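Local coordinates for serine protease inhibitor 4, isoform B (Drosophila melanogaster, PDB 4P0F), which probably inhibits serine and cysteine endopeptidases, as expected of an inhibitory serpin, and is captured here in its cleaved form, at residues 48-53 against 111-116; 303-306 against 310-313; 200-205 against 322-327; 221-226 against 269-274; 19-24 against 283-288. One frame throughout, in Å; residues are numbered along the deposited sequence.

Contact 1: 48-53 against 111-116; sequences ARLGAE and QLLSKQ
Leu50 reaches across to helix 107-115 and sets its two methyls against Leu112 and Leu113, the whole of this wholly apolar contact. Its CD1 does most of the touching, lying 3.7 Å from Leu112 CB and 4.0 Å from Leu113 CD2, so that one methyl rests between two successive side chains of the facing helix. The second branch, CD2, makes a looser approach to Leu112 CD1 at 4.2 Å. The torsions explain this division of labour: in Leu50 CG stands anti to the carbonyl carbon (chi1 -59°), and CD1 continues the chain in an extended line (chi2 -177°), which makes it the foremost atom while CD2 branches off to one flank. Leu112 and Leu113 hold the same combination but present different parts. Leu112 starts out facing Leu50 and offers its CB and the far methyl CD1, whereas Leu113 leaves the helix at a slant and turns in its side branch, CD2. Both pairs meet obliquely, with neither side chain running alongside its partner. Leu50 is held up by a type I turn from Arg49 to Ala52, closed by Ala52 N on Arg49 O at 2.9 Å. All three leucines are buried. Within the serpin fold the contact joins the turn at the end of helix 38-49 to the last turn of helix 107-115. Helix 71-84 packs beside both, meeting Arg49 and Leu112, Phe117 adds to the packing on Leu50, and a salt bridge from Arg49 to Asp61 ties in helix 54-64.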
# COMPACT_ATOMS: atom_id res chain seq x y z
N ALA A 48 11.11 2.49 -10.84
CA ALA A 48 12.19 1.61 -11.26
C ALA A 48 12.03 1.27 -12.74
O ALA A 48 13.02 1.22 -13.47
CB ALA A 48 12.23 0.35 -10.43
N ARG A 49 10.79 1.07 -13.19
CA ARG A 49 10.57 0.73 -14.59
C ARG A 49 11.10 1.80 -15.55
O ARG A 49 11.51 1.49 -16.68
CB ARG A 49 9.07 0.49 -14.85
CG ARG A 49 8.77 0.09 -16.29
CD ARG A 49 8.40 1.28 -17.15
NE ARG A 49 8.22 0.93 -18.56
CZ ARG A 49 9.14 1.04 -19.51
NH1 ARG A 49 10.37 1.48 -19.25
NH2 ARG A 49 8.82 0.71 -20.75
N LEU A 50 11.11 3.06 -15.12
CA LEU A 50 11.62 4.15 -15.97
C LEU A 50 13.07 3.93 -16.38
O LEU A 50 13.51 4.44 -17.41
CB LEU A 50 11.52 5.49 -15.26
CG LEU A 50 10.15 5.98 -14.81
CD1 LEU A 50 10.31 7.36 -14.20
CD2 LEU A 50 9.15 5.98 -15.96
N GLY A 51 13.80 3.18 -15.56
CA GLY A 51 15.20 2.89 -15.83
C GLY A 51 15.44 1.52 -16.42
O GLY A 51 16.59 1.13 -16.65
N ALA A 52 14.36 0.78 -16.67
CA ALA A 52 14.45 -0.58 -17.18
C ALA A 52 14.36 -0.63 -18.70
O ALA A 52 13.86 0.29 -19.34
CB ALA A 52 13.34 -1.45 -16.56
N GLU A 53 14.86 -1.73 -19.27
CA GLU A 53 14.88 -1.93 -20.70
C GLU A 53 14.39 -3.33 -21.03
O GLU A 53 14.29 -4.19 -20.16
CB GLU A 53 16.29 -1.73 -21.26
CG GLU A 53 16.82 -0.33 -21.08
CD GLU A 53 18.11 -0.12 -21.86
OE1 GLU A 53 19.14 0.19 -21.24
OE2 GLU A 53 18.08 -0.27 -23.09
N GLN A 111 14.94 13.29 -15.22
CA GLN A 111 13.91 14.27 -15.57
C GLN A 111 12.50 13.74 -15.33
O GLN A 111 11.63 14.47 -14.83
CB GLN A 111 14.06 14.70 -17.03
CG GLN A 111 15.23 15.64 -17.27
CD GLN A 111 14.94 17.06 -16.82
OE1 GLN A 111 15.18 17.42 -15.67
NE2 GLN A 111 14.43 17.87 -17.74
N LEU A 112 12.26 12.48 -15.69
CA LEU A 112 10.95 11.88 -15.46
C LEU A 112 10.69 11.74 -13.97
O LEU A 112 9.58 12.00 -13.50
CB LEU A 112 10.85 10.52 -16.13
CG LEU A 112 10.82 10.53 -17.67
CD1 LEU A 112 10.80 9.11 -18.19
CD2 LEU A 112 9.63 11.31 -18.20
N LEU A 113 11.70 11.33 -13.21
CA LEU A 113 11.51 11.20 -11.77
C LEU A 113 11.19 12.55 -11.13
O LEU A 113 10.29 12.64 -10.31
CB LEU A 113 12.74 10.61 -11.10
CG LEU A 113 13.02 9.12 -11.31
CD1 LEU A 113 14.37 8.80 -10.69
CD2 LEU A 113 11.93 8.25 -10.70
N SER A 114 11.92 13.59 -11.51
CA SER A 114 11.74 14.90 -10.91
C SER A 114 10.44 15.57 -11.32
O SER A 114 9.69 16.05 -10.47
CB SER A 114 12.92 15.82 -11.27
OG SER A 114 14.16 15.20 -10.96
N LYS A 115 10.15 15.62 -12.62
CA LYS A 115 9.03 16.40 -13.13
C LYS A 115 7.70 15.67 -13.00
O LYS A 115 6.67 16.31 -12.75
CB LYS A 115 9.25 16.76 -14.60
CG LYS A 115 10.39 17.73 -14.86
CD LYS A 115 10.54 17.97 -16.35
CE LYS A 115 11.48 19.11 -16.66
NZ LYS A 115 11.65 19.29 -18.13
N GLN A 116 7.70 14.35 -13.16
CA GLN A 116 6.46 13.59 -13.20
C GLN A 116 6.17 12.88 -11.88
O GLN A 116 5.03 12.88 -11.41
CB GLN A 116 6.49 12.58 -14.35
CG GLN A 116 6.75 13.22 -15.71
CD GLN A 116 5.67 14.19 -16.12
OE1 GLN A 116 4.49 14.01 -15.79
NE2 GLN A 116 6.05 15.23 -16.85

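Contact 2: 303-306 against 310-313; sequences KMLQ and PLKV
Met304 is the first residue of 303-306 to meet the opposite segment, pressing on the methyl CD1 of Leu311 with two atoms of its chain. Its sulfur SD lies 4.1 Å from Leu311 CD1, and its CB is equally far from that methyl, so CD1 sits along the flank of the thioether chain. That chain is stretched out beyond CG (chi2 -177°, chi3 161°), which lets it pass slantwise over the leucine and carry its terminal methyl on beyond it, toward Ala48. The methionine also packs on Val339 and Leu163. Those two residues belong to strands 328-341 and 161-174, and Leu311 opens strand 311-324. In the main sheet of this cleaved serpin strand 328-341 runs antiparallel between the other two, as expected for a reactive-centre loop that has inserted after cleavage, and the loop 303-306 covers one end of all three. Leu305 follows and comes to the same methyl from another direction. Its CD1 stands 4.0 Å from Leu311 CD1, with CG slightly farther away at 4.2 Å, and the two leucine side chains cross at about a right angle. In Leu311 CG is anti to the carbonyl carbon (chi1 -52°) and CD1 prolongs the chain, which makes this one methyl the meeting point for both neighbours. Leu305 packs further on Leu105, Arg162 and Leu163, and backbone hydrogen bonds join Met304 with Arg106 and Gln306 with Gln104.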
# COMPACT_ATOMS: atom_id res chain seq x y z
N LYS A 303 19.01 2.12 -18.16
CA LYS A 303 18.57 3.50 -18.34
C LYS A 303 18.58 4.28 -17.02
O LYS A 303 18.18 5.45 -17.01
CB LYS A 303 17.19 3.53 -18.99
CG LYS A 303 17.30 3.41 -20.52
CD LYS A 303 15.97 3.05 -21.18
CE LYS A 303 15.10 4.26 -21.44
NZ LYS A 303 13.79 3.87 -22.06
N MET A 304 19.07 3.67 -15.95
CA MET A 304 19.15 4.35 -14.66
C MET A 304 20.37 5.26 -14.53
O MET A 304 20.24 6.44 -14.23
CB MET A 304 19.17 3.32 -13.52
CG MET A 304 17.83 2.68 -13.30
SD MET A 304 17.84 1.54 -11.91
CE MET A 304 16.07 1.42 -11.56
N LEU A 305 21.56 4.71 -14.78
CA LEU A 305 22.82 5.42 -14.54
C LEU A 305 23.64 5.65 -15.81
O LEU A 305 23.57 4.87 -16.77
CB LEU A 305 23.68 4.63 -13.56
CG LEU A 305 23.09 4.30 -12.20
CD1 LEU A 305 24.09 3.47 -11.40
CD2 LEU A 305 22.72 5.55 -11.45
N GLN A 306 24.47 6.69 -15.82
CA GLN A 306 25.35 6.90 -16.96
C GLN A 306 26.35 5.75 -17.07
O GLN A 306 26.78 5.38 -18.15
CB GLN A 306 26.06 8.25 -16.83
CG GLN A 306 25.08 9.41 -16.82
CD GLN A 306 25.76 10.76 -16.84
OE1 GLN A 306 26.97 10.87 -16.69
NE2 GLN A 306 24.96 11.81 -17.04
N PRO A 310 26.08 -3.27 -15.35
CA PRO A 310 24.76 -3.91 -15.25
C PRO A 310 24.23 -3.91 -13.81
O PRO A 310 25.01 -4.11 -12.87
CB PRO A 310 25.03 -5.34 -15.74
CG PRO A 310 26.22 -5.22 -16.59
CD PRO A 310 27.07 -4.16 -15.98
N LEU A 311 22.93 -3.70 -13.67
CA LEU A 311 22.28 -3.57 -12.37
C LEU A 311 21.17 -4.59 -12.19
O LEU A 311 20.63 -5.10 -13.18
CB LEU A 311 21.67 -2.17 -12.19
CG LEU A 311 22.58 -0.96 -12.47
CD1 LEU A 311 21.78 0.33 -12.33
CD2 LEU A 311 23.76 -0.95 -11.53
N LYS A 312 20.83 -4.89 -10.94
CA LYS A 312 19.65 -5.68 -10.63
C LYS A 312 19.06 -5.25 -9.29
O LYS A 312 19.69 -4.56 -8.50
CB LYS A 312 19.98 -7.17 -10.61
CG LYS A 312 20.83 -7.61 -9.45
CD LYS A 312 21.18 -9.09 -9.55
CE LYS A 312 22.05 -9.53 -8.39
NZ LYS A 312 22.34 -10.99 -8.47
N VAL A 313 17.82 -5.66 -9.03
CA VAL A 313 17.17 -5.35 -7.76
C VAL A 313 17.55 -6.39 -6.71
O VAL A 313 17.41 -7.59 -6.94
CB VAL A 313 15.64 -5.31 -7.94
CG1 VAL A 313 14.93 -5.14 -6.61
CG2 VAL A 313 15.25 -4.20 -8.90

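Contact 3: 200-205 against 322-327; sequences PMMSLK and IEVNEE
Glu326 OE2, gripped by a salt bridge from Arg273 and a hydrogen bond with the hydroxyl of Thr184, lies 4.0 Å from Met202 CG, so that a buried carboxylate oxygen with two polar partners lies beside a thioether. Met202 carries the whole contact from the side of strand 197-213. Its sulfur presses on the peptide linking Asn325 and Glu326, 3.3 Å from Asn325 C, and also touches Glu326 CG at 3.7 Å. A bend at the sulfur (chi3 -66°) turns CE toward Val324, where it comes 4.2 Å from CG1. Glu326 meets it obliquely, folded at chi2 (87°), which brings its carboxylate back over the methionine. Beyond the contact, Asn325 forms an Asx turn: OD1 accepts from Glu327 N at 3.1 Å, with the donor well above the carbonyl plane, and also from Gly328 N. Asn325 O takes a hydrogen bond from Trp175 NE1, while Phe179 packs on both Met202 and Glu326. The sequence Glu-Glu-Gly-Thr-Glu-Ala beginning at Glu326 is the hinge of inhibitory serpins, where strand 311-324 turns into the inserted loop strand 328-341, at the region known as the breach.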
# COMPACT_ATOMS: atom_id res chain seq x y z
N PRO A 200 -12.28 -3.86 22.31
CA PRO A 200 -13.08 -2.64 22.26
C PRO A 200 -13.85 -2.50 20.96
O PRO A 200 -13.24 -2.52 19.88
CB PRO A 200 -12.04 -1.53 22.40
CG PRO A 200 -10.76 -2.14 21.94
CD PRO A 200 -10.84 -3.57 22.38
N MET A 201 -15.17 -2.39 21.07
CA MET A 201 -16.06 -2.23 19.92
C MET A 201 -16.72 -0.86 19.95
O MET A 201 -17.41 -0.51 20.91
CB MET A 201 -17.15 -3.30 19.90
CG MET A 201 -16.63 -4.67 19.63
SD MET A 201 -16.18 -4.85 17.90
CE MET A 201 -15.85 -6.60 17.86
N MET A 202 -16.50 -0.10 18.89
CA MET A 202 -17.09 1.22 18.73
C MET A 202 -18.46 1.06 18.11
O MET A 202 -18.63 0.24 17.20
CB MET A 202 -16.19 2.09 17.86
CG MET A 202 -14.73 2.00 18.26
SD MET A 202 -13.64 3.09 17.36
CE MET A 202 -13.73 2.42 15.69
N SER A 203 -19.42 1.85 18.58
CA SER A 203 -20.81 1.75 18.14
C SER A 203 -21.32 3.07 17.59
O SER A 203 -21.15 4.11 18.23
CB SER A 203 -21.73 1.33 19.31
OG SER A 203 -21.48 0.02 19.76
N LEU A 204 -22.02 3.01 16.47
CA LEU A 204 -22.55 4.22 15.87
C LEU A 204 -23.74 3.90 14.98
O LEU A 204 -23.70 2.94 14.21
CB LEU A 204 -21.44 4.90 15.07
CG LEU A 204 -21.68 6.22 14.35
CD1 LEU A 204 -22.06 7.32 15.31
CD2 LEU A 204 -20.41 6.58 13.59
N LYS A 205 -24.81 4.69 15.10
CA LYS A 205 -25.94 4.62 14.18
C LYS A 205 -25.96 5.86 13.30
O LYS A 205 -26.06 6.98 13.80
CB LYS A 205 -27.26 4.47 14.93
CG LYS A 205 -27.34 3.21 15.77
CD LYS A 205 -28.69 3.07 16.46
CE LYS A 205 -28.73 1.85 17.36
NZ LYS A 205 -27.91 2.04 18.59
N ILE A 322 -1.57 1.00 10.41
CA ILE A 322 -2.88 1.64 10.45
C ILE A 322 -3.42 1.59 11.88
O ILE A 322 -3.19 0.64 12.61
CB ILE A 322 -3.87 0.95 9.47
CG1 ILE A 322 -5.20 1.73 9.42
CG2 ILE A 322 -4.12 -0.49 9.86
CD1 ILE A 322 -6.05 1.38 8.18
N GLU A 323 -4.09 2.67 12.28
CA GLU A 323 -4.84 2.71 13.53
C GLU A 323 -6.22 3.26 13.22
O GLU A 323 -6.34 4.25 12.51
CB GLU A 323 -4.14 3.56 14.60
CG GLU A 323 -4.14 5.06 14.31
CD GLU A 323 -5.43 5.77 14.72
OE1 GLU A 323 -6.26 5.17 15.44
OE2 GLU A 323 -5.63 6.93 14.30
N VAL A 324 -7.24 2.59 13.74
CA VAL A 324 -8.63 2.97 13.55
C VAL A 324 -9.27 3.17 14.92
O VAL A 324 -9.27 2.25 15.74
CB VAL A 324 -9.39 1.89 12.77
CG1 VAL A 324 -10.88 2.24 12.63
CG2 VAL A 324 -8.75 1.69 11.41
N ASN A 325 -9.79 4.36 15.18
CA ASN A 325 -10.42 4.66 16.47
C ASN A 325 -11.64 5.56 16.31
O ASN A 325 -12.16 5.73 15.21
CB ASN A 325 -9.40 5.28 17.44
CG ASN A 325 -8.92 6.65 17.01
OD1 ASN A 325 -9.44 7.25 16.07
ND2 ASN A 325 -7.91 7.16 17.72
N GLU A 326 -12.10 6.13 17.41
CA GLU A 326 -13.37 6.82 17.40
C GLU A 326 -13.33 8.11 16.58
O GLU A 326 -14.37 8.56 16.08
CB GLU A 326 -13.82 7.13 18.83
CG GLU A 326 -14.25 5.91 19.64
CD GLU A 326 -13.10 5.20 20.35
OE1 GLU A 326 -11.92 5.49 20.07
OE2 GLU A 326 -13.40 4.34 21.22
N GLU A 327 -12.15 8.70 16.47
CA GLU A 327 -11.99 9.99 15.79
C GLU A 327 -11.78 9.84 14.28
O GLU A 327 -12.16 10.72 13.50
CB GLU A 327 -10.81 10.77 16.39
CG GLU A 327 -11.07 11.32 17.78
CD GLU A 327 -11.21 10.25 18.86
OE1 GLU A 327 -10.43 9.27 18.83
OE2 GLU A 327 -12.10 10.39 19.73

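Contact 4: 221-226 against 269-274; sequences LELPYK and LKLPRF
Rings border this contact without joining it: Phe274 has the backbone O of Pro272 at its edge and in its plane, and Tyr225 meets Trp175 with planes about 15° apart and Phe171 edge to face, while four leucines make the actual junction. Leu269 is the central one. Its CD1 touches Leu221 CD2 at 3.6 Å, the two side chains passing at a slant, and its CD2 meets Leu223 CD2 tip to tip at 3.7 Å. Leu271, two residues on, points the same way and brings CD2 to 4.0 Å from Leu223 CD1, again end on. Leu223 thus spreads its methyls, CD1 lying close to both Leu269 and Leu271. Its CG is anti to the carbonyl carbon (chi1 -54°), whereas Leu221, Leu269 and Leu271 place CG opposite the backbone N. With the short strand axes 10.8 Å apart and 76° from parallel, the strands cross steeply, share no hydrogen bonds and meet through side-chain ends. Strand 197-213 pairs with both 218-224 and 263-281 along different parts of its length, and its Phe208 covers both Leu221 and Leu223; strand 230-237 flanks 218-224 on its other edge, and Phe179 packs on Leu269.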
# COMPACT_ATOMS: atom_id res chain seq x y z
N LEU A 221 -19.75 -1.71 3.68
CA LEU A 221 -20.08 -0.41 4.25
C LEU A 221 -18.91 0.52 3.96
O LEU A 221 -17.75 0.09 3.96
CB LEU A 221 -20.34 -0.53 5.77
CG LEU A 221 -21.02 0.62 6.50
CD1 LEU A 221 -22.49 0.67 6.18
CD2 LEU A 221 -20.81 0.48 8.00
N GLU A 222 -19.23 1.77 3.66
CA GLU A 222 -18.21 2.80 3.50
C GLU A 222 -18.36 3.88 4.56
O GLU A 222 -19.45 4.42 4.75
CB GLU A 222 -18.30 3.43 2.12
CG GLU A 222 -17.08 3.21 1.29
CD GLU A 222 -17.19 3.81 -0.09
OE1 GLU A 222 -17.97 4.77 -0.29
OE2 GLU A 222 -16.48 3.30 -0.98
N LEU A 223 -17.26 4.19 5.22
CA LEU A 223 -17.21 5.22 6.24
C LEU A 223 -16.40 6.40 5.70
O LEU A 223 -15.19 6.28 5.51
CB LEU A 223 -16.58 4.67 7.52
CG LEU A 223 -17.20 3.41 8.11
CD1 LEU A 223 -16.49 2.98 9.38
CD2 LEU A 223 -18.69 3.61 8.38
N PRO A 224 -17.07 7.54 5.44
CA PRO A 224 -16.35 8.66 4.83
C PRO A 224 -15.54 9.49 5.83
O PRO A 224 -15.88 9.56 7.00
CB PRO A 224 -17.49 9.50 4.23
CG PRO A 224 -18.65 9.22 5.10
CD PRO A 224 -18.52 7.77 5.50
N TYR A 225 -14.46 10.09 5.34
CA TYR A 225 -13.67 11.06 6.10
C TYR A 225 -14.09 12.47 5.73
O TYR A 225 -14.38 12.75 4.57
CB TYR A 225 -12.17 10.85 5.83
CG TYR A 225 -11.71 9.48 6.25
CD1 TYR A 225 -11.43 9.22 7.58
CD2 TYR A 225 -11.58 8.46 5.34
CE1 TYR A 225 -11.03 7.97 7.99
CE2 TYR A 225 -11.17 7.19 5.73
CZ TYR A 225 -10.89 6.96 7.06
OH TYR A 225 -10.50 5.72 7.47
N LYS A 226 -14.13 13.38 6.70
CA LYS A 226 -14.58 14.74 6.42
C LYS A 226 -13.55 15.47 5.55
O LYS A 226 -12.37 15.11 5.55
CB LYS A 226 -14.85 15.52 7.71
CG LYS A 226 -13.73 15.52 8.72
CD LYS A 226 -14.12 16.25 10.00
CE LYS A 226 -14.17 17.76 9.79
NZ LYS A 226 -13.71 18.49 11.01
N LEU A 269 -23.81 0.29 13.29
CA LEU A 269 -22.45 -0.17 13.06
C LEU A 269 -21.75 -0.52 14.36
O LEU A 269 -21.85 0.22 15.34
CB LEU A 269 -21.66 0.93 12.34
CG LEU A 269 -20.15 0.75 12.21
CD1 LEU A 269 -19.81 -0.47 11.36
CD2 LEU A 269 -19.54 2.02 11.62
N LYS A 270 -21.04 -1.65 14.37
CA LYS A 270 -20.06 -1.93 15.42
C LYS A 270 -18.74 -2.27 14.76
O LYS A 270 -18.67 -3.13 13.89
CB LYS A 270 -20.52 -3.06 16.36
CG LYS A 270 -21.69 -2.68 17.24
CD LYS A 270 -22.19 -3.87 18.03
CE LYS A 270 -22.58 -3.47 19.44
NZ LYS A 270 -23.71 -2.49 19.48
N LEU A 271 -17.69 -1.57 15.17
CA LEU A 271 -16.37 -1.70 14.55
C LEU A 271 -15.30 -1.77 15.63
O LEU A 271 -15.33 -0.97 16.56
CB LEU A 271 -16.10 -0.50 13.63
CG LEU A 271 -14.81 -0.53 12.81
CD1 LEU A 271 -14.90 -1.63 11.76
CD2 LEU A 271 -14.62 0.81 12.15
N PRO A 272 -14.36 -2.72 15.53
CA PRO A 272 -13.29 -2.74 16.54
C PRO A 272 -12.40 -1.51 16.45
O PRO A 272 -12.13 -1.00 15.36
CB PRO A 272 -12.49 -4.00 16.20
CG PRO A 272 -13.34 -4.79 15.24
CD PRO A 272 -14.20 -3.79 14.54
N ARG A 273 -11.96 -1.04 17.61
CA ARG A 273 -10.89 -0.07 17.71
C ARG A 273 -9.59 -0.87 17.61
O ARG A 273 -9.21 -1.57 18.55
CB ARG A 273 -10.99 0.71 19.03
CG ARG A 273 -10.00 1.87 19.17
CD ARG A 273 -10.27 2.69 20.46
NE ARG A 273 -9.96 1.92 21.66
CZ ARG A 273 -10.60 2.01 22.82
NH1 ARG A 273 -11.64 2.82 22.98
NH2 ARG A 273 -10.19 1.25 23.83
N PHE A 274 -8.92 -0.80 16.46
CA PHE A 274 -7.79 -1.69 16.21
C PHE A 274 -6.62 -1.00 15.55
O PHE A 274 -6.75 0.10 15.01
CB PHE A 274 -8.24 -2.89 15.36
CG PHE A 274 -8.42 -2.58 13.89
CD1 PHE A 274 -9.63 -2.12 13.40
CD2 PHE A 274 -7.38 -2.81 12.99
CE1 PHE A 274 -9.80 -1.85 12.04
CE2 PHE A 274 -7.54 -2.54 11.64
CZ PHE A 274 -8.75 -2.06 11.16

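Contact 5: 19-24 against 283-288; sequences INVYGK and SEVFQK
Val21 and Lys24 of helix 6-28 pack against Val285 and Lys288 of the short helix 283-288, a crossing of two helices in the helical part of the serpin fold, with segment axes 9.9 Å apart and at 119°. The apolar packing centres on Val285, which sets CG2 3.9 Å from Lys24 CB and turns CG1 to Val21 CG2 at 4.3 Å. Leu25 and Gln28, farther along helix 6-28, also pack on this valine. Aliphatic lysine atoms extend the packing toward the rim: Lys24, bent at chi2 (-50°), lays CE over Lys288 CB at 4.0 Å, the two chains passing aslant. The two ammonium nitrogens, Lys24 NZ and Lys288 NZ, stay 6.6 Å apart. As to charge pairing, Lys288 stretches out straight beyond CG along its own helix to form a salt bridge with Glu284, one turn earlier; NZ meets OE2 on the anti side of the carboxylate at 2.8 Å. Water supplies the polar link between the helices. Two molecules each accept from Lys288 NZ and donate to the backbone Lys24 O; one donation is weak, the other has its water oxygen 2.8 Å from Lys24 O.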
# COMPACT_ATOMS: atom_id res chain seq x y z
N ILE A 19 -5.55 -6.43 -5.57
CA ILE A 19 -6.08 -7.73 -5.19
C ILE A 19 -5.08 -8.82 -5.57
O ILE A 19 -5.00 -9.85 -4.90
CB ILE A 19 -7.48 -8.00 -5.82
CG1 ILE A 19 -7.44 -7.99 -7.34
CG2 ILE A 19 -8.45 -6.94 -5.33
CD1 ILE A 19 -8.73 -8.48 -7.98
N ASN A 20 -4.29 -8.60 -6.63
CA ASN A 20 -3.24 -9.56 -6.97
C ASN A 20 -2.22 -9.69 -5.83
O ASN A 20 -1.88 -10.80 -5.42
CB ASN A 20 -2.52 -9.15 -8.26
CG ASN A 20 -3.40 -9.28 -9.50
OD1 ASN A 20 -4.49 -9.85 -9.46
ND2 ASN A 20 -2.88 -8.80 -10.62
N VAL A 21 -1.76 -8.55 -5.33
CA VAL A 21 -0.77 -8.53 -4.24
C VAL A 21 -1.37 -9.10 -2.95
O VAL A 21 -0.74 -9.92 -2.27
CB VAL A 21 -0.25 -7.10 -4.01
CG1 VAL A 21 0.58 -7.02 -2.73
CG2 VAL A 21 0.59 -6.64 -5.21
N TYR A 22 -2.59 -8.68 -2.64
CA TYR A 22 -3.30 -9.14 -1.45
C TYR A 22 -3.39 -10.67 -1.46
O TYR A 22 -3.13 -11.33 -0.45
CB TYR A 22 -4.69 -8.48 -1.41
CG TYR A 22 -5.60 -8.78 -0.23
CD1 TYR A 22 -5.14 -8.71 1.08
CD2 TYR A 22 -6.94 -9.04 -0.45
CE1 TYR A 22 -6.00 -8.95 2.14
CE2 TYR A 22 -7.81 -9.28 0.60
CZ TYR A 22 -7.34 -9.23 1.89
OH TYR A 22 -8.23 -9.48 2.91
N GLY A 23 -3.72 -11.23 -2.61
CA GLY A 23 -3.80 -12.67 -2.73
C GLY A 23 -2.49 -13.37 -2.47
O GLY A 23 -2.46 -14.39 -1.78
N LYS A 24 -1.39 -12.85 -3.02
CA LYS A 24 -0.08 -13.45 -2.81
C LYS A 24 0.41 -13.25 -1.37
O LYS A 24 1.09 -14.11 -0.83
CB LYS A 24 0.95 -12.87 -3.79
CG LYS A 24 0.63 -13.14 -5.26
CD LYS A 24 0.31 -14.59 -5.55
CE LYS A 24 0.05 -14.79 -7.04
NZ LYS A 24 -0.43 -16.15 -7.35
N SER A 283 9.99 -9.50 -2.99
CA SER A 283 10.58 -10.20 -4.14
C SER A 283 9.75 -11.41 -4.55
O SER A 283 9.50 -11.63 -5.74
CB SER A 283 12.01 -10.66 -3.83
OG SER A 283 12.88 -9.55 -3.73
N GLU A 284 9.34 -12.21 -3.57
CA GLU A 284 8.58 -13.41 -3.85
C GLU A 284 7.22 -13.07 -4.49
O GLU A 284 6.81 -13.73 -5.45
CB GLU A 284 8.39 -14.22 -2.57
CG GLU A 284 7.74 -15.58 -2.78
CD GLU A 284 7.49 -16.31 -1.47
OE1 GLU A 284 8.21 -16.04 -0.49
OE2 GLU A 284 6.55 -17.13 -1.40
N VAL A 285 6.54 -12.05 -3.97
CA VAL A 285 5.26 -11.62 -4.54
C VAL A 285 5.46 -11.19 -6.00
O VAL A 285 4.71 -11.61 -6.88
CB VAL A 285 4.64 -10.46 -3.73
CG1 VAL A 285 3.54 -9.75 -4.51
CG2 VAL A 285 4.09 -10.99 -2.41
N PHE A 286 6.49 -10.39 -6.26
CA PHE A 286 6.74 -9.93 -7.63
C PHE A 286 7.07 -11.09 -8.56
O PHE A 286 6.62 -11.11 -9.71
CB PHE A 286 7.87 -8.91 -7.67
CG PHE A 286 7.41 -7.50 -7.45
CD1 PHE A 286 6.83 -7.13 -6.25
CD2 PHE A 286 7.57 -6.55 -8.42
CE1 PHE A 286 6.42 -5.83 -6.05
CE2 PHE A 286 7.16 -5.26 -8.23
CZ PHE A 286 6.58 -4.90 -7.03
N GLN A 287 7.84 -12.05 -8.08
CA GLN A 287 8.13 -13.23 -8.88
C GLN A 287 6.86 -14.01 -9.21
O GLN A 287 6.67 -14.45 -10.35
CB GLN A 287 9.12 -14.13 -8.14
CG GLN A 287 10.52 -13.52 -8.08
CD GLN A 287 11.42 -14.24 -7.11
OE1 GLN A 287 10.96 -14.90 -6.18
NE2 GLN A 287 12.73 -14.12 -7.32
N LYS A 288 5.99 -14.17 -8.23
CA LYS A 288 4.75 -14.90 -8.44
C LYS A 288 3.78 -14.15 -9.35
O LYS A 288 2.86 -14.75 -9.90
CB LYS A 288 4.07 -15.20 -7.11
CG LYS A 288 4.78 -16.26 -6.30
CD LYS A 288 4.15 -16.37 -4.92
CE LYS A 288 4.79 -17.45 -4.07
NZ LYS A 288 4.14 -17.50 -2.73
O HOH W 1 4.28 -14.56 -1.74
O HOH W 2 1.19 -16.64 -1.93

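How the contacts relate
From the N terminus, helix 6-28 enters first, and contact 5 closes a long loop back to it from helix 283-288. Contacts 1 and 4 nest inside that loop, one after the other. Contact 3 crosses contact 5: it opens within the loop and ends beyond it, enclosing both contact 4 and the short contact 2. Two clusters result on opposite sides of the chain's centre. Contacts 1 and 2 touch, the turn after helix 38-49 meeting loop 303-306 near one end of strand 311-324. Contacts 3 and 4, with centres about 6 Å apart, share the pairing of strands 197-213 and 263-281 near the other end of strand 311-324. Contact 5 lies closest to the chain's centre.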